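Local coordinates for ebony (Drosophila melanogaster, PDB 6DYM), which is a nonribosomal peptide synthetase whose C-terminal domain, the part described here, is an atypical condensation domain that probably joins beta-alanine to amines such as dopamine, at residues F183-Y188 / D202-I207. Sequence-based numbering, arbitrary orientation.
Sequences FQVNEY and DEQRAI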
loop_
_atom_site.group_PDB
_atom_site.type_symbol
_atom_site.label_atom_id
_atom_site.label_comp_id
_atom_site.label_asym_id
_atom_site.label_seq_id
_atom_site.Cartn_x
_atom_site.Cartn_y
_atom_site.Cartn_z
ATOM N N PHE A 183 -4.863 11.821 -10.391
ATOM C CA PHE A 183 -3.882 12.892 -10.477
ATOM C C PHE A 183 -2.718 12.501 -11.376
ATOM O O PHE A 183 -2.199 11.385 -11.295
ATOM C CB PHE A 183 -3.361 13.279 -9.093
ATOM C CG PHE A 183 -2.645 14.602 -9.075
ATOM C CD1 PHE A 183 -3.356 15.787 -8.973
ATOM C CD2 PHE A 183 -1.265 14.662 -9.181
ATOM C CE1 PHE A 183 -2.698 17.007 -8.967
ATOM C CE2 PHE A 183 -0.603 15.880 -9.179
ATOM C CZ PHE A 183 -1.320 17.050 -9.074
ATOM N N GLN A 184 -2.310 13.442 -12.226
ATOM C CA GLN A 184 -1.150 13.282 -13.099
ATOM C C GLN A 184 0.115 13.535 -12.286
ATOM O O GLN A 184 0.371 14.668 -11.867
ATOM C CB GLN A 184 -1.262 14.247 -14.276
ATOM C CG GLN A 184 -0.301 13.999 -15.424
ATOM C CD GLN A 184 -0.617 14.879 -16.615
ATOM O OE1 GLN A 184 -1.731 14.854 -17.137
ATOM N NE2 GLN A 184 0.357 15.675 -17.042
ATOM N N VAL A 185 0.927 12.491 -12.085
ATOM C CA VAL A 185 2.002 12.582 -11.098
ATOM C C VAL A 185 3.083 13.572 -11.526
ATOM O O VAL A 185 3.777 14.134 -10.671
ATOM C CB VAL A 185 2.596 11.188 -10.797
ATOM C CG1 VAL A 185 1.483 10.179 -10.521
ATOM C CG2 VAL A 185 3.496 10.717 -11.925
ATOM N N ASN A 186 3.247 13.827 -12.830
ATOM C CA ASN A 186 4.284 14.776 -13.238
ATOM C C ASN A 186 3.871 16.232 -13.051
ATOM O O ASN A 186 4.658 17.128 -13.375
ATOM C CB ASN A 186 4.728 14.527 -14.694
ATOM C CG ASN A 186 3.639 14.801 -15.729
ATOM O OD1 ASN A 186 2.694 15.555 -15.497
ATOM N ND2 ASN A 186 3.781 14.174 -16.895
ATOM N N GLU A 187 2.671 16.494 -12.538
ATOM C CA GLU A 187 2.256 17.850 -12.212
ATOM C C GLU A 187 2.447 18.195 -10.738
ATOM O O GLU A 187 2.232 19.351 -10.357
ATOM C CB GLU A 187 0.785 18.058 -12.600
ATOM C CG GLU A 187 0.489 17.785 -14.072
ATOM C CD GLU A 187 0.605 19.019 -14.947
ATOM O OE1 GLU A 187 -0.027 19.039 -16.027
ATOM O OE2 GLU A 187 1.320 19.970 -14.559
ATOM N N TYR A 188 2.842 17.237 -9.903
ATOM C CA TYR A 188 3.005 17.523 -8.484
ATOM C C TYR A 188 4.250 18.371 -8.250
ATOM O O TYR A 188 5.332 18.060 -8.759
ATOM C CB TYR A 188 3.092 16.232 -7.673
ATOM C CG TYR A 188 3.374 16.503 -6.209
ATOM C CD1 TYR A 188 2.419 17.114 -5.404
ATOM C CD2 TYR A 188 4.604 16.181 -5.642
ATOM C CE1 TYR A 188 2.673 17.382 -4.068
ATOM C CE2 TYR A 188 4.866 16.440 -4.305
ATOM C CZ TYR A 188 3.897 17.042 -3.525
ATOM O OH TYR A 188 4.148 17.308 -2.199
ATOM N N ASP A 202 2.918 11.640 -19.161
ATOM C CA ASP A 202 1.612 12.180 -18.796
ATOM C C ASP A 202 0.640 11.090 -18.372
ATOM O O ASP A 202 -0.295 11.364 -17.613
ATOM C CB ASP A 202 1.016 12.966 -19.965
ATOM C CG ASP A 202 1.609 14.354 -20.098
ATOM O OD1 ASP A 202 2.639 14.625 -19.450
ATOM O OD2 ASP A 202 1.049 15.172 -20.856
ATOM N N GLU A 203 0.857 9.860 -18.828
ATOM C CA GLU A 203 -0.067 8.764 -18.595
ATOM C C GLU A 203 0.096 8.119 -17.227
ATOM O O GLU A 203 -0.750 7.303 -16.845
ATOM C CB GLU A 203 0.104 7.706 -19.693
ATOM C CG GLU A 203 -0.301 8.190 -21.096
ATOM C CD GLU A 203 0.681 9.188 -21.716
ATOM O OE1 GLU A 203 1.894 9.102 -21.424
ATOM O OE2 GLU A 203 0.233 10.065 -22.494
ATOM N N GLN A 204 1.148 8.449 -16.478
ATOM C CA GLN A 204 1.313 7.875 -15.148
ATOM C C GLN A 204 0.447 8.642 -14.160
ATOM O O GLN A 204 0.647 9.846 -13.950
ATOM C CB GLN A 204 2.771 7.895 -14.701
ATOM C CG GLN A 204 2.940 7.302 -13.307
ATOM C CD GLN A 204 4.386 7.141 -12.895
ATOM O OE1 GLN A 204 5.295 7.284 -13.711
ATOM N NE2 GLN A 204 4.608 6.840 -11.619
ATOM N N ARG A 205 -0.501 7.938 -13.544
ATOM C CA ARG A 205 -1.452 8.528 -12.618
ATOM C C ARG A 205 -1.212 8.026 -11.198
ATOM O O ARG A 205 -0.588 6.987 -10.973
ATOM C CB ARG A 205 -2.897 8.211 -13.033
ATOM C CG ARG A 205 -3.096 8.074 -14.539
ATOM C CD ARG A 205 -2.829 9.397 -15.242
ATOM N NE ARG A 205 -3.744 10.438 -14.783
ATOM C CZ ARG A 205 -3.771 11.678 -15.258
ATOM N NH1 ARG A 205 -2.930 12.040 -16.214
ATOM N NH2 ARG A 205 -4.641 12.555 -14.777
ATOM N N ALA A 206 -1.692 8.810 -10.240
ATOM C CA ALA A 206 -1.944 8.357 -8.879
ATOM C C ALA A 206 -3.445 8.458 -8.678
ATOM O O ALA A 206 -4.029 9.527 -8.890
ATOM C CB ALA A 206 -1.196 9.203 -7.848
ATOM N N ILE A 207 -4.076 7.348 -8.313
ATOM C CA ILE A 207 -5.528 7.278 -8.248
ATOM C C ILE A 207 -5.930 6.977 -6.814
ATOM O O ILE A 207 -5.466 5.990 -6.226
ATOM C CB ILE A 207 -6.094 6.230 -9.219
ATOM C CG1 ILE A 207 -5.565 6.513 -10.633
ATOM C CG2 ILE A 207 -7.609 6.271 -9.188
ATOM C CD1 ILE A 207 -6.312 5.820 -11.741
HETATM O O HOH W 1 -0.730 17.715 -19.289
HETATM O O HOH W 2 2.397 11.970 -14.912
#
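The Arg-205 guanidinium lies with one face over Gln-184, whose CA sits above the centre of that plane, 3.7 Å away, while at the group's edge, in plane, NH1 donates to Asp-202 O. The same NH1 also gives a hydrogen bond to Gln-184 OE1 (3.2 Å), tilted from both planes, so one nitrogen joins strand 178-184 to the loop just before Arg-205. Bends at chi2 and chi3 place CD and then NE, which donates to Asn-182 OD1. Gln-184 runs extended from a CG anti to the backbone N (chi1 -167°), and its NE2 donates almost straight, at 2.8 Å, to a lone pair of Asn-186 OD1. Asn-186 ND2 in turn hydrogen-bonds Asp-202 OD1 on its anti side (2.8 Å), and also Ala-200 O. An alanine in place of Gln-184 would probably leave Arg-205 NH1 and Asn-186 OD1 each short of a partner, breaking the chain of bonds at its centre. On the sheet's other face, Phe-183 and Ala-206 form an antiparallel hydrogen-bonded pair; beyond the non-hydrogen-bonded pair Gln-184/Arg-205, Val-185 N bonds Gln-204 O. Val-185 CG1 packs on Ala-206 CB (3.9 Å), both side chains also touching Phe-99 of helix 93-111. The contact thus illustrates an amide relay: Arg-205 and Asp-202, already linked through Asp-202 O, are also joined by two amides, probably polarised, where the chain leaves outermost strand 178-184.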